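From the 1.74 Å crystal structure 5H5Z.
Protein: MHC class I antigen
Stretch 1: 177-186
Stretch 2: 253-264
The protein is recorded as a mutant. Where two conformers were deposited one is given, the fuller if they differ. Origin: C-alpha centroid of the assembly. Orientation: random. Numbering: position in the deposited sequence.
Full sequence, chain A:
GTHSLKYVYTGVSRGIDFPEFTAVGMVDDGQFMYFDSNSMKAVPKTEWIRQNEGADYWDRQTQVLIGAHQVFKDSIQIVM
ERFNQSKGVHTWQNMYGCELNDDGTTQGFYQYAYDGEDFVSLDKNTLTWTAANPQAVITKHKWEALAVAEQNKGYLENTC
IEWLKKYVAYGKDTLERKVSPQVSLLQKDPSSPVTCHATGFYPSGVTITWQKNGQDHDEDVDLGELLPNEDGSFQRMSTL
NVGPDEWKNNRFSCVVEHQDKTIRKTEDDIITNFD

Stretch 1 177-186: RKVSPQVSLL
Stretch 2 253-264: SCVVEHQDKTIR

Residues 177-186 run as an extended loop into a strand at Gln182, which continues past Leu186, and they lie across a β-hairpin formed by residues 253-264. The hairpin's strands, 253-258 and 261-264, are joined by a type I' turn from His258 to Lys261, with Gln259 (φ/ψ 50/51°) and Asp260 (62/18°) both left-handed. Strand residues are extended (Val183 -117/133°, Val256 -110/120°). Antiparallel pairing is fixed by Val256 N to Ile263 O (2.8 Å), Ile263 N to Val256 O (2.9 Å), His258 N to Lys261 O (2.9 Å) and Lys261 N to His258 O (3.1 Å).

No hydrogen bond links the two stretches; the contact, 513 Å² in total, is made by side chains of both together with backbone atoms of the first. CA atoms stand 7.6 Å apart for Lys178 and Gln259, 6.6 Å for Ser180 and His258, 7.5 Å for Val183 and Ile263, and 7.8 Å for Leu185 and Cys254. The first stretch therefore advances toward Leu185 as strand 253-258 is read backward.

Strand alternation, continued by Pro181 just before the first strand, brings alternate residues to the contact. Pro181, Val183 and Leu185 point toward the hairpin, Gln182 away; Cys254, Val256 and His258 point inward, Val255 and Glu257 away. Both methyls of Val183 (t) rest on Val256 CG2 (CG1 at 3.7 Å, CG2 at 3.8 Å), and Val183 CG2 also lies 4.0 Å from Ile263 CD1. Val256 is also t, and its CG1 approaches CG of Pro181 (-68/143°, C-gamma endo) at 3.8 Å. Ile263 (mt) extends CD1 to within 3.4 Å of Pro181 O. Leu185 has an off-rotamer χ1 of -92° with χ2 at -168°; its CD2 packs 3.9 Å from CB of Cys254 (χ1 t), which is covalently bonded elsewhere in the structure.

His258 (χ1 177°, χ2 81°) packs its CB 3.5 Å from Pro181 CD, and its ring sits obliquely to the loop, CD2 being 4.1 Å from Ser180 CA. Although His258 NE2 comes within 3.2 Å of Val179 O, the angle is too poor for a hydrogen bond; both ring nitrogens are satisfied elsewhere. Lys178 (mmtm) and Gln259 (m, m, χ3 -53°) meet through the aliphatic Lys178 CD and Gln259 OE1, 3.3 Å apart. Lys261 starts toward the first stretch, but its mtpp chain leads away. At the hairpin's far end, Arg264, t at χ1 and χ2 but bent at χ3 (m), with χ4 -93°, donates from NH1 to OG of Ser253 (χ1 p) at 2.9 Å.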

# COMPACT_ATOMS: atom_id res chain seq x y z
N ARG A 177 -6.89 -17.21 -0.91
CA ARG A 177 -8.13 -17.07 -0.13
C ARG A 177 -9.15 -16.18 -0.85
O ARG A 177 -8.78 -15.24 -1.57
CB ARG A 177 -7.84 -16.55 1.29
CG ARG A 177 -7.65 -15.03 1.39
CD ARG A 177 -7.14 -14.65 2.77
NE ARG A 177 -7.01 -13.21 2.94
CZ ARG A 177 -5.92 -12.51 2.64
NH1 ARG A 177 -4.85 -13.10 2.13
NH2 ARG A 177 -5.91 -11.20 2.85
N LYS A 178 -10.42 -16.52 -0.67
CA LYS A 178 -11.54 -15.74 -1.18
C LYS A 178 -12.43 -15.48 0.02
O LYS A 178 -13.09 -16.40 0.52
CB LYS A 178 -12.32 -16.51 -2.26
CG LYS A 178 -11.48 -17.09 -3.39
CD LYS A 178 -10.98 -16.01 -4.33
CE LYS A 178 -10.26 -16.60 -5.53
NZ LYS A 178 -8.86 -17.01 -5.20
N VAL A 179 -12.42 -14.24 0.50
CA VAL A 179 -13.23 -13.84 1.65
C VAL A 179 -14.29 -12.84 1.17
O VAL A 179 -13.96 -11.80 0.59
CB VAL A 179 -12.38 -13.21 2.77
CG1 VAL A 179 -13.22 -12.98 4.02
CG2 VAL A 179 -11.18 -14.08 3.11
N SER A 180 -15.56 -13.18 1.40
CA SER A 180 -16.66 -12.33 0.95
C SER A 180 -16.79 -11.04 1.78
O SER A 180 -16.45 -11.04 2.97
CB SER A 180 -17.98 -13.11 0.96
OG SER A 180 -17.91 -14.22 0.07
N PRO A 181 -17.25 -9.95 1.15
CA PRO A 181 -17.43 -8.70 1.90
C PRO A 181 -18.55 -8.78 2.93
O PRO A 181 -19.57 -9.45 2.71
CB PRO A 181 -17.77 -7.65 0.83
CG PRO A 181 -18.06 -8.40 -0.42
CD PRO A 181 -17.49 -9.78 -0.30
N GLN A 182 -18.32 -8.13 4.07
CA GLN A 182 -19.38 -7.87 5.03
C GLN A 182 -19.99 -6.54 4.64
O GLN A 182 -19.29 -5.53 4.55
CB GLN A 182 -18.83 -7.85 6.46
CG GLN A 182 -18.22 -9.18 6.89
CD GLN A 182 -17.54 -9.13 8.25
OE1 GLN A 182 -16.34 -9.41 8.37
NE2 GLN A 182 -18.30 -8.80 9.29
N VAL A 183 -21.30 -6.53 4.37
CA VAL A 183 -21.96 -5.37 3.77
C VAL A 183 -23.00 -4.77 4.70
O VAL A 183 -23.82 -5.50 5.28
CB VAL A 183 -22.63 -5.74 2.42
CG1 VAL A 183 -23.29 -4.53 1.78
CG2 VAL A 183 -21.61 -6.36 1.46
N SER A 184 -22.97 -3.45 4.85
CA SER A 184 -23.99 -2.72 5.60
C SER A 184 -24.47 -1.49 4.83
O SER A 184 -23.75 -0.94 3.99
CB SER A 184 -23.46 -2.29 6.98
OG SER A 184 -23.17 -3.42 7.79
N LEU A 185 -25.71 -1.07 5.11
CA LEU A 185 -26.23 0.20 4.61
C LEU A 185 -26.28 1.17 5.78
O LEU A 185 -26.90 0.88 6.81
CB LEU A 185 -27.64 0.04 4.03
CG LEU A 185 -27.84 -0.26 2.54
CD1 LEU A 185 -29.31 -0.08 2.20
CD2 LEU A 185 -26.99 0.62 1.64
N LEU A 186 -25.64 2.32 5.59
CA LEU A 186 -25.45 3.28 6.67
C LEU A 186 -26.14 4.59 6.35
O LEU A 186 -26.17 5.02 5.20
CB LEU A 186 -23.95 3.55 6.89
CG LEU A 186 -22.98 2.37 6.96
CD1 LEU A 186 -21.55 2.84 7.17
CD2 LEU A 186 -23.38 1.36 8.03
N SER A 253 -31.89 -0.11 -3.62
CA SER A 253 -31.08 -1.14 -2.98
C SER A 253 -29.63 -0.97 -3.40
O SER A 253 -29.35 -0.37 -4.44
CB SER A 253 -31.59 -2.53 -3.35
OG SER A 253 -31.48 -2.76 -4.75
N CYS A 254 -28.71 -1.49 -2.59
CA CYS A 254 -27.31 -1.59 -2.95
C CYS A 254 -26.99 -3.03 -3.31
O CYS A 254 -27.47 -3.95 -2.65
CB CYS A 254 -26.40 -1.16 -1.80
SG CYS A 254 -24.66 -1.38 -2.23
N VAL A 255 -26.18 -3.21 -4.36
CA VAL A 255 -25.71 -4.54 -4.73
C VAL A 255 -24.18 -4.56 -4.68
O VAL A 255 -23.51 -3.75 -5.34
CB VAL A 255 -26.21 -4.97 -6.13
CG1 VAL A 255 -25.74 -6.38 -6.47
CG2 VAL A 255 -27.73 -4.90 -6.21
N VAL A 256 -23.64 -5.47 -3.87
CA VAL A 256 -22.19 -5.66 -3.79
C VAL A 256 -21.81 -6.99 -4.43
O VAL A 256 -22.28 -8.05 -3.99
CB VAL A 256 -21.66 -5.59 -2.34
CG1 VAL A 256 -20.16 -5.79 -2.30
CG2 VAL A 256 -22.02 -4.26 -1.70
N GLU A 257 -20.97 -6.93 -5.46
CA GLU A 257 -20.51 -8.13 -6.16
C GLU A 257 -19.02 -8.39 -5.92
O GLU A 257 -18.18 -7.51 -6.09
CB GLU A 257 -20.80 -8.05 -7.66
CG GLU A 257 -20.51 -9.35 -8.40
CD GLU A 257 -20.92 -9.32 -9.86
OE1 GLU A 257 -20.23 -9.97 -10.68
OE2 GLU A 257 -21.91 -8.66 -10.21
N HIS A 258 -18.71 -9.63 -5.53
CA HIS A 258 -17.33 -10.05 -5.26
C HIS A 258 -17.24 -11.53 -5.59
O HIS A 258 -18.08 -12.31 -5.14
CB HIS A 258 -17.00 -9.80 -3.79
CG HIS A 258 -15.63 -10.25 -3.37
ND1 HIS A 258 -14.49 -9.51 -3.61
CD2 HIS A 258 -15.22 -11.36 -2.71
CE1 HIS A 258 -13.44 -10.15 -3.12
NE2 HIS A 258 -13.86 -11.27 -2.57
N GLN A 259 -16.23 -11.90 -6.38
CA GLN A 259 -16.03 -13.29 -6.79
C GLN A 259 -17.31 -13.94 -7.35
O GLN A 259 -17.71 -15.02 -6.91
CB GLN A 259 -15.44 -14.12 -5.64
CG GLN A 259 -14.08 -13.66 -5.15
CD GLN A 259 -13.00 -13.78 -6.21
OE1 GLN A 259 -12.81 -14.84 -6.80
NE2 GLN A 259 -12.29 -12.69 -6.46
N ASP A 260 -17.94 -13.25 -8.30
CA ASP A 260 -19.14 -13.75 -9.02
C ASP A 260 -20.37 -14.01 -8.14
O ASP A 260 -21.30 -14.72 -8.55
CB ASP A 260 -18.81 -15.00 -9.85
CG ASP A 260 -17.52 -14.85 -10.64
OD1 ASP A 260 -17.40 -13.87 -11.41
OD2 ASP A 260 -16.63 -15.71 -10.48
N LYS A 261 -20.37 -13.43 -6.95
CA LYS A 261 -21.46 -13.59 -5.99
C LYS A 261 -21.92 -12.21 -5.54
O LYS A 261 -21.11 -11.29 -5.43
CB LYS A 261 -21.00 -14.43 -4.79
CG LYS A 261 -20.60 -15.85 -5.16
CD LYS A 261 -20.03 -16.63 -3.98
CE LYS A 261 -21.13 -17.19 -3.08
NZ LYS A 261 -21.93 -18.26 -3.74
N THR A 262 -23.22 -12.07 -5.29
CA THR A 262 -23.80 -10.77 -4.95
C THR A 262 -24.51 -10.76 -3.60
O THR A 262 -25.14 -11.75 -3.21
CB THR A 262 -24.80 -10.28 -6.02
OG1 THR A 262 -25.78 -11.30 -6.26
CG2 THR A 262 -24.09 -9.95 -7.33
N ILE A 263 -24.38 -9.64 -2.90
CA ILE A 263 -25.12 -9.37 -1.67
C ILE A 263 -25.94 -8.10 -1.92
O ILE A 263 -25.44 -7.15 -2.52
CB ILE A 263 -24.15 -9.20 -0.46
CG1 ILE A 263 -23.24 -10.43 -0.34
CG2 ILE A 263 -24.93 -9.01 0.83
CD1 ILE A 263 -22.01 -10.25 0.54
N ARG A 264 -27.21 -8.11 -1.50
CA ARG A 264 -28.10 -6.97 -1.69
C ARG A 264 -28.61 -6.43 -0.35
O ARG A 264 -29.02 -7.19 0.52
CB ARG A 264 -29.27 -7.34 -2.60
CG ARG A 264 -30.20 -6.19 -2.98
CD ARG A 264 -31.39 -6.65 -3.80
NE ARG A 264 -31.00 -7.21 -5.10
CZ ARG A 264 -30.93 -6.52 -6.23
NH1 ARG A 264 -31.23 -5.22 -6.26
NH2 ARG A 264 -30.55 -7.13 -7.35